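Local coordinates for protein N-acetyltransferase (Trypanosoma brucei, PDB 3I3G) that probably transfers the acetyl group of acetyl-CoA to D-glucosamine 6-phosphate, an early step on the route to UDP-N-acetylglucosamine, at residues Asp120-Ser125 against Tyr131-Asp136; Ala116-Leu121 against Leu148-His153; Val102-Ser107 against Ala111-Ala116. One frame throughout, in Å; residues are numbered along the deposited sequence.

Contact 1 of 3, residues Asp120-Ser125 against Tyr131-Asp136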
ATOM      1  N   ASP A 120       9.043 -10.910 -11.075  1.00 17.91           N
ATOM      2  CA  ASP A 120       8.535 -10.030 -12.120  1.00 17.97           C
ATOM      3  C   ASP A 120       8.202  -8.654 -11.555  1.00 17.99           C
ATOM      4  O   ASP A 120       8.615  -7.632 -12.101  1.00 17.96           O
ATOM      5  CB  ASP A 120       7.291 -10.637 -12.773  1.00 17.97           C
ATOM      6  CG  ASP A 120       6.803  -9.830 -13.963  1.00 18.02           C
ATOM      7  OD1 ASP A 120       7.600  -9.601 -14.897  1.00 18.08           O
ATOM      8  OD2 ASP A 120       5.620  -9.433 -13.970  1.00 18.30           O
ATOM      9  N   LEU A 121       7.452  -8.635 -10.457  1.00 18.07           N
ATOM     10  CA  LEU A 121       7.040  -7.381  -9.836  1.00 18.29           C
ATOM     11  C   LEU A 121       8.236  -6.607  -9.291  1.00 18.54           C
ATOM     12  O   LEU A 121       8.249  -5.376  -9.308  1.00 18.52           O
ATOM     13  CB  LEU A 121       6.016  -7.637  -8.729  1.00 18.18           C
ATOM     14  CG  LEU A 121       4.681  -8.223  -9.191  1.00 18.04           C
ATOM     15  CD1 LEU A 121       3.666  -8.222  -8.057  1.00 17.61           C
ATOM     16  CD2 LEU A 121       4.149  -7.450 -10.388  1.00 18.11           C
ATOM     17  N   CYS A 122       9.240  -7.331  -8.807  1.00 18.93           N
ATOM     18  CA  CYS A 122      10.451  -6.698  -8.299  1.00 19.34           C
ATOM     19  C   CYS A 122      11.207  -6.005  -9.424  1.00 19.62           C
ATOM     20  O   CYS A 122      11.763  -4.923  -9.237  1.00 19.64           O
ATOM     21  CB  CYS A 122      11.354  -7.722  -7.609  1.00 19.28           C
ATOM     22  SG  CYS A 122      10.786  -8.231  -5.977  1.00 19.48           S
ATOM     23  N   GLU A 123      11.226  -6.635 -10.594  1.00 20.02           N
ATOM     24  CA  GLU A 123      11.888  -6.054 -11.755  1.00 20.47           C
ATOM     25  C   GLU A 123      11.168  -4.786 -12.202  1.00 20.55           C
ATOM     26  O   GLU A 123      11.801  -3.768 -12.488  1.00 20.52           O
ATOM     27  CB  GLU A 123      11.956  -7.064 -12.902  1.00 20.58           C
ATOM     28  CG  GLU A 123      12.507  -6.487 -14.196  1.00 21.51           C
ATOM     29  CD  GLU A 123      13.848  -5.805 -14.006  1.00 22.62           C
ATOM     30  OE1 GLU A 123      14.618  -6.235 -13.119  1.00 23.25           O
ATOM     31  OE2 GLU A 123      14.133  -4.837 -14.745  1.00 23.35           O
ATOM     32  N   ILE A 124       9.842  -4.849 -12.261  1.00 20.67           N
ATOM     33  CA  ILE A 124       9.048  -3.676 -12.597  1.00 20.87           C
ATOM     34  C   ILE A 124       9.340  -2.553 -11.610  1.00 21.04           C
ATOM     35  O   ILE A 124       9.586  -1.414 -12.003  1.00 21.05           O
ATOM     36  CB  ILE A 124       7.543  -3.989 -12.590  1.00 20.81           C
ATOM     37  CG1 ILE A 124       7.210  -5.016 -13.675  1.00 20.82           C
ATOM     38  CG2 ILE A 124       6.735  -2.715 -12.792  1.00 20.89           C
ATOM     39  CD1 ILE A 124       5.767  -5.473 -13.666  1.00 20.66           C
ATOM     40  N   SER A 125       9.317  -2.885 -10.323  1.00 21.30           N
ATOM     41  CA  SER A 125       9.643  -1.922  -9.280  1.00 21.62           C
ATOM     42  C   SER A 125      11.005  -1.286  -9.544  1.00 21.90           C
ATOM     43  O   SER A 125      11.148  -0.064  -9.499  1.00 21.93           O
ATOM     44  CB  SER A 125       9.630  -2.594  -7.907  1.00 21.56           C
ATOM     45  OG  SER A 125       8.351  -3.129  -7.615  1.00 21.50           O
ATOM     46  N   TYR A 131      13.377   1.966  -4.427  1.00 19.96           N
ATOM     47  CA  TYR A 131      14.555   1.617  -3.637  1.00 19.70           C
ATOM     48  C   TYR A 131      14.290   0.384  -2.777  1.00 19.44           C
ATOM     49  O   TYR A 131      15.222  -0.252  -2.284  1.00 19.44           O
ATOM     50  CB  TYR A 131      15.013   2.795  -2.774  1.00 19.77           C
ATOM     51  CG  TYR A 131      14.135   3.076  -1.576  1.00 19.96           C
ATOM     52  CD1 TYR A 131      14.399   2.492  -0.346  1.00 20.02           C
ATOM     53  CD2 TYR A 131      13.046   3.931  -1.675  1.00 20.17           C
ATOM     54  CE1 TYR A 131      13.603   2.748   0.753  1.00 20.38           C
ATOM     55  CE2 TYR A 131      12.244   4.193  -0.583  1.00 20.36           C
ATOM     56  CZ  TYR A 131      12.526   3.599   0.628  1.00 20.50           C
ATOM     57  OH  TYR A 131      11.727   3.858   1.716  1.00 20.81           O
ATOM     58  N   LYS A 132      13.015   0.050  -2.605  1.00 19.07           N
ATOM     59  CA  LYS A 132      12.638  -1.140  -1.854  1.00 18.72           C
ATOM     60  C   LYS A 132      11.280  -1.673  -2.297  1.00 18.58           C
ATOM     61  O   LYS A 132      10.469  -0.945  -2.869  1.00 18.46           O
ATOM     62  CB  LYS A 132      12.613  -0.850  -0.351  1.00 18.73           C
ATOM     63  CG  LYS A 132      11.422  -0.014   0.100  1.00 18.62           C
ATOM     64  CD  LYS A 132      11.366   0.112   1.615  1.00 18.82           C
ATOM     65  CE  LYS A 132      10.157   0.925   2.055  1.00 19.07           C
ATOM     66  NZ  LYS A 132      10.054   1.026   3.538  1.00 19.02           N
ATOM     67  N   VAL A 133      11.048  -2.954  -2.033  1.00 18.33           N
ATOM     68  CA  VAL A 133       9.750  -3.571  -2.259  1.00 18.19           C
ATOM     69  C   VAL A 133       9.272  -4.171  -0.945  1.00 18.20           C
ATOM     70  O   VAL A 133      10.018  -4.876  -0.268  1.00 18.05           O
ATOM     71  CB  VAL A 133       9.817  -4.681  -3.325  1.00 18.17           C
ATOM     72  CG1 VAL A 133       8.459  -5.348  -3.482  1.00 18.14           C
ATOM     73  CG2 VAL A 133      10.293  -4.116  -4.656  1.00 18.12           C
ATOM     74  N   ILE A 134       8.029  -3.879  -0.580  1.00 18.27           N
ATOM     75  CA  ILE A 134       7.478  -4.384   0.670  1.00 18.43           C
ATOM     76  C   ILE A 134       6.144  -5.084   0.453  1.00 18.60           C
ATOM     77  O   ILE A 134       5.432  -4.806  -0.512  1.00 18.51           O
ATOM     78  CB  ILE A 134       7.295  -3.261   1.708  1.00 18.42           C
ATOM     79  CG1 ILE A 134       6.401  -2.154   1.146  1.00 18.43           C
ATOM     80  CG2 ILE A 134       8.646  -2.703   2.130  1.00 18.30           C
ATOM     81  CD1 ILE A 134       6.089  -1.056   2.140  1.00 18.83           C
ATOM     82  N   LEU A 135       5.818  -5.995   1.362  1.00 18.88           N
ATOM     83  CA  LEU A 135       4.567  -6.731   1.304  1.00 19.27           C
ATOM     84  C   LEU A 135       4.252  -7.311   2.676  1.00 19.60           C
ATOM     85  O   LEU A 135       5.135  -7.435   3.523  1.00 19.65           O
ATOM     86  CB  LEU A 135       4.649  -7.841   0.253  1.00 19.15           C
ATOM     87  CG  LEU A 135       5.763  -8.876   0.424  1.00 19.06           C
ATOM     88  CD1 LEU A 135       5.395  -9.890   1.495  1.00 18.85           C
ATOM     89  CD2 LEU A 135       6.045  -9.576  -0.891  1.00 18.57           C
ATOM     90  N   ASP A 136       2.988  -7.654   2.898  1.00 20.08           N
ATOM     91  CA  ASP A 136       2.577  -8.258   4.157  1.00 20.53           C
ATOM     92  C   ASP A 136       2.359  -9.752   3.976  1.00 20.79           C
ATOM     93  O   ASP A 136       1.608 -10.176   3.100  1.00 20.80           O
ATOM     94  CB  ASP A 136       1.307  -7.593   4.687  1.00 20.63           C
ATOM     95  CG  ASP A 136       1.537  -6.160   5.116  1.00 20.88           C
ATOM     96  OD1 ASP A 136       2.643  -5.858   5.616  1.00 21.30           O
ATOM     97  OD2 ASP A 136       0.613  -5.336   4.959  1.00 21.59           O
TER
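Ser-125, which presses against Val-133 of the strand, is tied back to the flat peptide carbonyl of Leu-121, one turn earlier in helix 113-127, by two bonds that arrive over opposite faces. Its OG donates to Leu-121 O at 2.8 Å from a position tilted 33° out of the carbonyl plane, while its backbone N gives the usual helical bond to the same oxygen. The other flat group is the ring of Tyr-131, just before the strand, whose CB points away from the helix; Lys-132 CG rests on one face, 3.6 Å above the plane and displaced toward the rim.

The hydroxyl reaches its carbonyl because chi1 of Ser-125 is -61°, which swings OG back along the helix. That grip limits rotation about the CA-CB bond and gives the hydroxyl a partner in a buried place. Both CB and OG of Ser-125 then lie 3.7 Å from Val-133 CG2, so this one methyl is met by the carbon and the oxygen of the serine together. Cys-122, a turn back, adds a looser apolar touch, its SG 4.3 Å from the same CG2. Val-133 carries the strand's side of the contact: its CA comes to 6.8 Å from that of Cys-122, and chi1 of 177° puts CG1 anti to the backbone N and leaves CG2 for the helix.

Around this core, Leu-83 of strand 76-86 also packs on Ser-125, and Ile-99 on Val-133. The other edge of strand 132-137 pairs antiparallel with a strand of the second subunit, carrying the sheet across the interface. Helix 113-127 laid over strand 132-137 is the second half of the beta-alpha-beta unit at the heart of the GNAT fold.

Contact 2 of 3, residues Ala116-Leu121 against Leu148-His153; sequences ALIMDL and LGFRAH
Leu-148 and Phe-150, the two residues that meet Ile-118, flank Gly-149, whose positive phi of 112° closes a Schellman motif behind a helix and turns the chain toward strand 151-160. The turn presents both neighbours to the same aliphatic side chain on helix 113-127.

Ile-118 makes the contact mainly with its branch methyl. With chi1 at -62°, CG2 stands anti to the backbone N and points out between the two partners: 3.8 Å from Leu-148 CD1 and 3.7 Å from Phe-150 CE2. Leu-148 crosses Ile-118 at roughly a right angle, and its CD1 methyl also sits against the stem of the isoleucine, 3.8 Å from Ile-118 CB. The ring of Phe-150 meets the methyl obliquely, through CE2 and also through CZ, which lies 4.0 Å from Ile-118 CG2.

Tyr-145 of helix 142-147 touches both Ile-118 and Phe-150, and Ile-99 and Val-102 support Ile-118 from the sheet. Just beyond, Arg-151 and Ala-152 pair with a strand of the second subunit, and Arg-151 forms a salt bridge to Asp-160 of that subunit. A C-terminal strand that pairs with the partner subunit is consistent with the intertwined dimer of GNA1-type GNAT enzymes.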
ATOM      1  N   ALA A 116       8.143 -16.671  -9.711  1.00 17.55           N
ATOM      2  CA  ALA A 116       8.120 -15.958 -10.984  1.00 17.32           C
ATOM      3  C   ALA A 116       7.350 -14.645 -10.873  1.00 17.19           C
ATOM      4  O   ALA A 116       7.803 -13.606 -11.351  1.00 17.10           O
ATOM      5  CB  ALA A 116       7.524 -16.838 -12.074  1.00 17.32           C
ATOM      6  N   LEU A 117       6.182 -14.702 -10.243  1.00 17.05           N
ATOM      7  CA  LEU A 117       5.352 -13.515 -10.062  1.00 16.99           C
ATOM      8  C   LEU A 117       6.073 -12.442  -9.251  1.00 17.02           C
ATOM      9  O   LEU A 117       6.144 -11.284  -9.661  1.00 16.94           O
ATOM     10  CB  LEU A 117       4.026 -13.884  -9.391  1.00 16.95           C
ATOM     11  CG  LEU A 117       2.990 -14.573 -10.283  1.00 16.78           C
ATOM     12  CD1 LEU A 117       1.879 -15.196  -9.449  1.00 16.79           C
ATOM     13  CD2 LEU A 117       2.422 -13.591 -11.291  1.00 16.89           C
ATOM     14  N   ILE A 118       6.610 -12.834  -8.099  1.00 17.11           N
ATOM     15  CA  ILE A 118       7.306 -11.894  -7.224  1.00 17.28           C
ATOM     16  C   ILE A 118       8.509 -11.254  -7.916  1.00 17.46           C
ATOM     17  O   ILE A 118       8.684 -10.037  -7.874  1.00 17.40           O
ATOM     18  CB  ILE A 118       7.763 -12.567  -5.917  1.00 17.23           C
ATOM     19  CG1 ILE A 118       6.551 -13.079  -5.132  1.00 17.19           C
ATOM     20  CG2 ILE A 118       8.575 -11.597  -5.075  1.00 17.24           C
ATOM     21  CD1 ILE A 118       5.555 -11.996  -4.761  1.00 17.13           C
ATOM     22  N   MET A 119       9.336 -12.079  -8.550  1.00 17.70           N
ATOM     23  CA  MET A 119      10.507 -11.580  -9.262  1.00 18.08           C
ATOM     24  C   MET A 119      10.103 -10.584 -10.342  1.00 17.96           C
ATOM     25  O   MET A 119      10.736  -9.541 -10.505  1.00 17.92           O
ATOM     26  CB  MET A 119      11.298 -12.737  -9.878  1.00 18.34           C
ATOM     27  CG  MET A 119      11.977 -13.638  -8.858  1.00 19.49           C
ATOM     28  SD  MET A 119      13.208 -12.770  -7.864  1.00 23.00           S
ATOM     29  CE  MET A 119      12.161 -11.735  -6.845  1.00 22.21           C
ATOM     30  N   ASP A 120       9.043 -10.910 -11.075  1.00 17.91           N
ATOM     31  CA  ASP A 120       8.535 -10.030 -12.120  1.00 17.97           C
ATOM     32  C   ASP A 120       8.202  -8.654 -11.555  1.00 17.99           C
ATOM     33  O   ASP A 120       8.615  -7.632 -12.101  1.00 17.96           O
ATOM     34  CB  ASP A 120       7.291 -10.637 -12.773  1.00 17.97           C
ATOM     35  CG  ASP A 120       6.803  -9.830 -13.963  1.00 18.02           C
ATOM     36  OD1 ASP A 120       7.600  -9.601 -14.897  1.00 18.08           O
ATOM     37  OD2 ASP A 120       5.620  -9.433 -13.970  1.00 18.30           O
ATOM     38  N   LEU A 121       7.452  -8.635 -10.457  1.00 18.07           N
ATOM     39  CA  LEU A 121       7.040  -7.381  -9.836  1.00 18.29           C
ATOM     40  C   LEU A 121       8.236  -6.607  -9.291  1.00 18.54           C
ATOM     41  O   LEU A 121       8.249  -5.376  -9.308  1.00 18.52           O
ATOM     42  CB  LEU A 121       6.016  -7.637  -8.729  1.00 18.18           C
ATOM     43  CG  LEU A 121       4.681  -8.223  -9.191  1.00 18.04           C
ATOM     44  CD1 LEU A 121       3.666  -8.222  -8.057  1.00 17.61           C
ATOM     45  CD2 LEU A 121       4.149  -7.450 -10.388  1.00 18.11           C
ATOM     46  N   LEU A 148      13.086 -16.061  -1.038  1.00 22.14           N
ATOM     47  CA  LEU A 148      13.206 -15.194  -2.205  1.00 22.01           C
ATOM     48  C   LEU A 148      14.185 -14.053  -1.952  1.00 21.92           C
ATOM     49  O   LEU A 148      14.569 -13.339  -2.877  1.00 22.01           O
ATOM     50  CB  LEU A 148      11.839 -14.634  -2.604  1.00 22.01           C
ATOM     51  CG  LEU A 148      10.787 -15.645  -3.066  1.00 22.07           C
ATOM     52  CD1 LEU A 148       9.508 -14.932  -3.473  1.00 21.99           C
ATOM     53  CD2 LEU A 148      11.320 -16.493  -4.211  1.00 22.27           C
ATOM     54  N   GLY A 149      14.587 -13.882  -0.697  1.00 21.78           N
ATOM     55  CA  GLY A 149      15.529 -12.829  -0.340  1.00 21.60           C
ATOM     56  C   GLY A 149      14.906 -11.742   0.512  1.00 21.44           C
ATOM     57  O   GLY A 149      15.600 -10.846   0.993  1.00 21.42           O
ATOM     58  N   PHE A 150      13.593 -11.815   0.696  1.00 21.26           N
ATOM     59  CA  PHE A 150      12.897 -10.878   1.568  1.00 21.14           C
ATOM     60  C   PHE A 150      13.237 -11.178   3.019  1.00 21.17           C
ATOM     61  O   PHE A 150      13.480 -12.328   3.385  1.00 21.14           O
ATOM     62  CB  PHE A 150      11.385 -10.968   1.367  1.00 21.09           C
ATOM     63  CG  PHE A 150      10.899 -10.326   0.099  1.00 20.80           C
ATOM     64  CD1 PHE A 150      10.276  -9.091   0.128  1.00 20.58           C
ATOM     65  CD2 PHE A 150      11.062 -10.960  -1.121  1.00 20.53           C
ATOM     66  CE1 PHE A 150       9.825  -8.497  -1.036  1.00 20.46           C
ATOM     67  CE2 PHE A 150      10.614 -10.371  -2.288  1.00 20.38           C
ATOM     68  CZ  PHE A 150       9.994  -9.139  -2.246  1.00 20.46           C
ATOM     69  N   ARG A 151      13.253 -10.143   3.849  1.00 21.16           N
ATOM     70  CA  ARG A 151      13.519 -10.326   5.266  1.00 21.24           C
ATOM     71  C   ARG A 151      12.379  -9.762   6.100  1.00 21.26           C
ATOM     72  O   ARG A 151      11.749  -8.773   5.722  1.00 21.19           O
ATOM     73  CB  ARG A 151      14.837  -9.664   5.659  1.00 21.24           C
ATOM     74  CG  ARG A 151      14.816  -8.158   5.549  1.00 21.36           C
ATOM     75  CD  ARG A 151      16.177  -7.570   5.847  1.00 21.83           C
ATOM     76  NE  ARG A 151      16.129  -6.114   5.864  1.00 21.96           N
ATOM     77  CZ  ARG A 151      16.075  -5.361   4.772  1.00 22.24           C
ATOM     78  NH1 ARG A 151      16.060  -5.930   3.574  1.00 22.37           N
ATOM     79  NH2 ARG A 151      16.034  -4.042   4.878  1.00 22.37           N
ATOM     80  N   ALA A 152      12.111 -10.405   7.232  1.00 21.33           N
ATOM     81  CA  ALA A 152      11.073  -9.943   8.140  1.00 21.40           C
ATOM     82  C   ALA A 152      11.408  -8.545   8.636  1.00 21.49           C
ATOM     83  O   ALA A 152      12.535  -8.276   9.052  1.00 21.45           O
ATOM     84  CB  ALA A 152      10.923 -10.903   9.309  1.00 21.41           C
ATOM     85  N   HIS A 153      10.426  -7.655   8.584  1.00 21.57           N
ATOM     86  CA  HIS A 153      10.644  -6.276   8.986  1.00 21.73           C
ATOM     87  C   HIS A 153       9.622  -5.862  10.039  1.00 21.78           C
ATOM     88  O   HIS A 153       9.486  -6.516  11.073  1.00 21.75           O
ATOM     89  CB  HIS A 153      10.582  -5.353   7.768  1.00 21.77           C
ATOM     90  CG  HIS A 153      11.331  -4.069   7.947  1.00 22.05           C
ATOM     91  ND1 HIS A 153      12.703  -3.985   7.841  1.00 22.35           N
ATOM     92  CD2 HIS A 153      10.898  -2.817   8.225  1.00 22.27           C
ATOM     93  CE1 HIS A 153      13.082  -2.737   8.048  1.00 22.32           C
ATOM     94  NE2 HIS A 153      12.007  -2.008   8.282  1.00 22.55           N
TER

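Contact 3 of 3, residues Val102-Ser107 against Ala111-Ala116; sequences VVVDPS and AGLGKA
Val-104 CG2 packs onto the first turn of helix 113-127, where strand 96-104 gives way to the helix in the beta-alpha-beta unit of the GNAT fold. The methyl sits 3.8 Å from Gly-114 N and 4.0 Å from Gly-114 CA, touching backbone directly, and 4.1 Å from Leu-113 CB. The helix start lies close over the strand, Val-104 CA and Gly-114 CA being 6.5 Å apart. At chi1 171° the valine turns CG1 anti to its own N and places CG2 on the helix.

One step out, Gly-112 occupies the N-cap position with a positive phi of 69°, which lets the chain bend into the helix. Its carbonyl accepts a weak bond from Ala-116 N. The buried Leu-113 packs on Phe-69 and Val-78 of strands 65-71 and 76-86, and on Tyr-108 of the loop. Arg-109, Gly-112 and Gly-114 have the spacing of the Q/R-x-x-G-x-G/A signature, whose loop holds the CoA pyrophosphate in related enzymes and probably does so here.

The strand's exit is fixed separately. Asp-105 reaches Arg-76 through a salt bridge from OD1, and its other oxygen closes an Asx turn: Ser-107 N donates to Asp-105 OD2 at 2.6 Å, meeting it nearly along the C-O bond direction.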
ATOM      1  N   VAL A 102      -0.917 -11.787  -3.407  1.00 16.28           N
ATOM      2  CA  VAL A 102      -0.196 -12.838  -4.109  1.00 16.34           C
ATOM      3  C   VAL A 102      -0.908 -14.165  -3.875  1.00 16.43           C
ATOM      4  O   VAL A 102      -1.071 -14.596  -2.734  1.00 16.37           O
ATOM      5  CB  VAL A 102       1.261 -12.946  -3.621  1.00 16.37           C
ATOM      6  CG1 VAL A 102       2.007 -14.022  -4.398  1.00 16.24           C
ATOM      7  CG2 VAL A 102       1.964 -11.601  -3.749  1.00 16.23           C
ATOM      8  N   VAL A 103      -1.341 -14.807  -4.953  1.00 16.55           N
ATOM      9  CA  VAL A 103      -2.073 -16.062  -4.835  1.00 16.76           C
ATOM     10  C   VAL A 103      -1.771 -17.003  -5.993  1.00 16.96           C
ATOM     11  O   VAL A 103      -1.722 -16.588  -7.150  1.00 16.84           O
ATOM     12  CB  VAL A 103      -3.595 -15.823  -4.760  1.00 16.77           C
ATOM     13  CG1 VAL A 103      -4.081 -15.103  -6.008  1.00 16.84           C
ATOM     14  CG2 VAL A 103      -4.334 -17.144  -4.574  1.00 16.78           C
ATOM     15  N   VAL A 104      -1.566 -18.275  -5.671  1.00 17.29           N
ATOM     16  CA  VAL A 104      -1.315 -19.290  -6.685  1.00 17.71           C
ATOM     17  C   VAL A 104      -2.271 -20.460  -6.504  1.00 18.02           C
ATOM     18  O   VAL A 104      -2.489 -20.929  -5.388  1.00 18.00           O
ATOM     19  CB  VAL A 104       0.132 -19.807  -6.623  1.00 17.71           C
ATOM     20  CG1 VAL A 104       0.302 -21.018  -7.528  1.00 17.67           C
ATOM     21  CG2 VAL A 104       1.106 -18.703  -7.005  1.00 17.79           C
ATOM     22  N   ASP A 105      -2.849 -20.924  -7.606  1.00 18.45           N
ATOM     23  CA  ASP A 105      -3.740 -22.071  -7.560  1.00 18.94           C
ATOM     24  C   ASP A 105      -2.999 -23.261  -6.958  1.00 19.24           C
ATOM     25  O   ASP A 105      -1.893 -23.586  -7.387  1.00 19.18           O
ATOM     26  CB  ASP A 105      -4.255 -22.407  -8.960  1.00 19.03           C
ATOM     27  CG  ASP A 105      -5.267 -23.533  -8.952  1.00 19.34           C
ATOM     28  OD1 ASP A 105      -6.368 -23.348  -9.512  1.00 19.64           O
ATOM     29  OD2 ASP A 105      -4.968 -24.600  -8.376  1.00 20.24           O
ATOM     30  N   PRO A 106      -3.606 -23.906  -5.950  1.00 19.61           N
ATOM     31  CA  PRO A 106      -2.994 -25.043  -5.269  1.00 19.95           C
ATOM     32  C   PRO A 106      -2.538 -26.125  -6.244  1.00 20.20           C
ATOM     33  O   PRO A 106      -1.560 -26.824  -5.980  1.00 20.34           O
ATOM     34  CB  PRO A 106      -4.120 -25.572  -4.366  1.00 19.97           C
ATOM     35  CG  PRO A 106      -5.366 -24.861  -4.801  1.00 19.87           C
ATOM     36  CD  PRO A 106      -4.923 -23.569  -5.390  1.00 19.67           C
ATOM     37  N   SER A 107      -3.242 -26.256  -7.364  1.00 20.53           N
ATOM     38  CA  SER A 107      -2.894 -27.253  -8.371  1.00 20.87           C
ATOM     39  C   SER A 107      -1.521 -26.982  -8.978  1.00 21.03           C
ATOM     40  O   SER A 107      -0.892 -27.882  -9.534  1.00 21.04           O
ATOM     41  CB  SER A 107      -3.953 -27.296  -9.474  1.00 20.86           C
ATOM     42  OG  SER A 107      -5.194 -27.761  -8.972  1.00 21.18           O
ATOM     43  N   ALA A 111       4.826 -25.612  -9.489  1.00 21.89           N
ATOM     44  CA  ALA A 111       5.230 -25.009 -10.754  1.00 21.59           C
ATOM     45  C   ALA A 111       6.139 -23.795 -10.570  1.00 21.34           C
ATOM     46  O   ALA A 111       6.706 -23.285 -11.537  1.00 21.41           O
ATOM     47  CB  ALA A 111       4.001 -24.636 -11.576  1.00 21.60           C
ATOM     48  N   GLY A 112       6.274 -23.333  -9.330  1.00 21.01           N
ATOM     49  CA  GLY A 112       7.119 -22.180  -9.030  1.00 20.48           C
ATOM     50  C   GLY A 112       6.573 -20.874  -9.577  1.00 20.13           C
ATOM     51  O   GLY A 112       7.334 -19.980  -9.951  1.00 20.10           O
ATOM     52  N   LEU A 113       5.255 -20.741  -9.663  1.00 19.70           N
ATOM     53  CA  LEU A 113       4.622 -19.521 -10.136  1.00 19.33           C
ATOM     54  C   LEU A 113       4.809 -18.360  -9.156  1.00 19.09           C
ATOM     55  O   LEU A 113       4.944 -17.260  -9.557  1.00 19.02           O
ATOM     56  CB  LEU A 113       3.145 -19.714 -10.407  1.00 19.33           C
ATOM     57  CG  LEU A 113       2.739 -20.865 -11.335  1.00 19.28           C
ATOM     58  CD1 LEU A 113       1.329 -20.782 -11.712  1.00 19.17           C
ATOM     59  CD2 LEU A 113       3.607 -20.949 -12.456  1.00 19.40           C
ATOM     60  N   GLY A 114       4.783 -18.667  -7.876  1.00 18.81           N
ATOM     61  CA  GLY A 114       4.954 -17.633  -6.861  1.00 18.54           C
ATOM     62  C   GLY A 114       6.248 -16.866  -7.054  1.00 18.37           C
ATOM     63  O   GLY A 114       6.251 -15.635  -7.119  1.00 18.26           O
ATOM     64  N   LYS A 115       7.352 -17.599  -7.148  1.00 18.21           N
ATOM     65  CA  LYS A 115       8.661 -16.992  -7.362  1.00 18.11           C
ATOM     66  C   LYS A 115       8.672 -16.128  -8.620  1.00 17.89           C
ATOM     67  O   LYS A 115       9.149 -14.993  -8.601  1.00 17.88           O
ATOM     68  CB  LYS A 115       9.737 -18.075  -7.460  1.00 18.27           C
ATOM     69  CG  LYS A 115      11.116 -17.556  -7.840  1.00 18.94           C
ATOM     70  CD  LYS A 115      12.158 -18.662  -7.745  1.00 19.97           C
ATOM     71  CE  LYS A 115      13.530 -18.176  -8.181  1.00 20.64           C
ATOM     72  NZ  LYS A 115      14.292 -17.570  -7.054  1.00 21.56           N
ATOM     73  N   ALA A 116       8.143 -16.671  -9.711  1.00 17.55           N
ATOM     74  CA  ALA A 116       8.120 -15.958 -10.984  1.00 17.32           C
ATOM     75  C   ALA A 116       7.350 -14.645 -10.873  1.00 17.19           C
ATOM     76  O   ALA A 116       7.803 -13.606 -11.351  1.00 17.10           O
ATOM     77  CB  ALA A 116       7.524 -16.838 -12.074  1.00 17.32           C
TER

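All three contacts belong to helix 113-127 and use it from its start to its last turns. Contact 3 closes first along the chain, tying strand 96-104 to the helix start; contacts 1 and 2 then open from the same helix, sharing Asp-120 and Leu-121. Contacts 1 and 2 have centres about 7 Å apart and merge through Phe-150, whose ring touches Cys-122, Val-133 and Leu-135. The centre of contact 3 lies about 13 Å from that of contact 2, the two joined by Ile-118 against Val-102, and about 17 Å from that of contact 1. One helix thus links the probable cofactor-binding corner at one end with strands at the dimer interface.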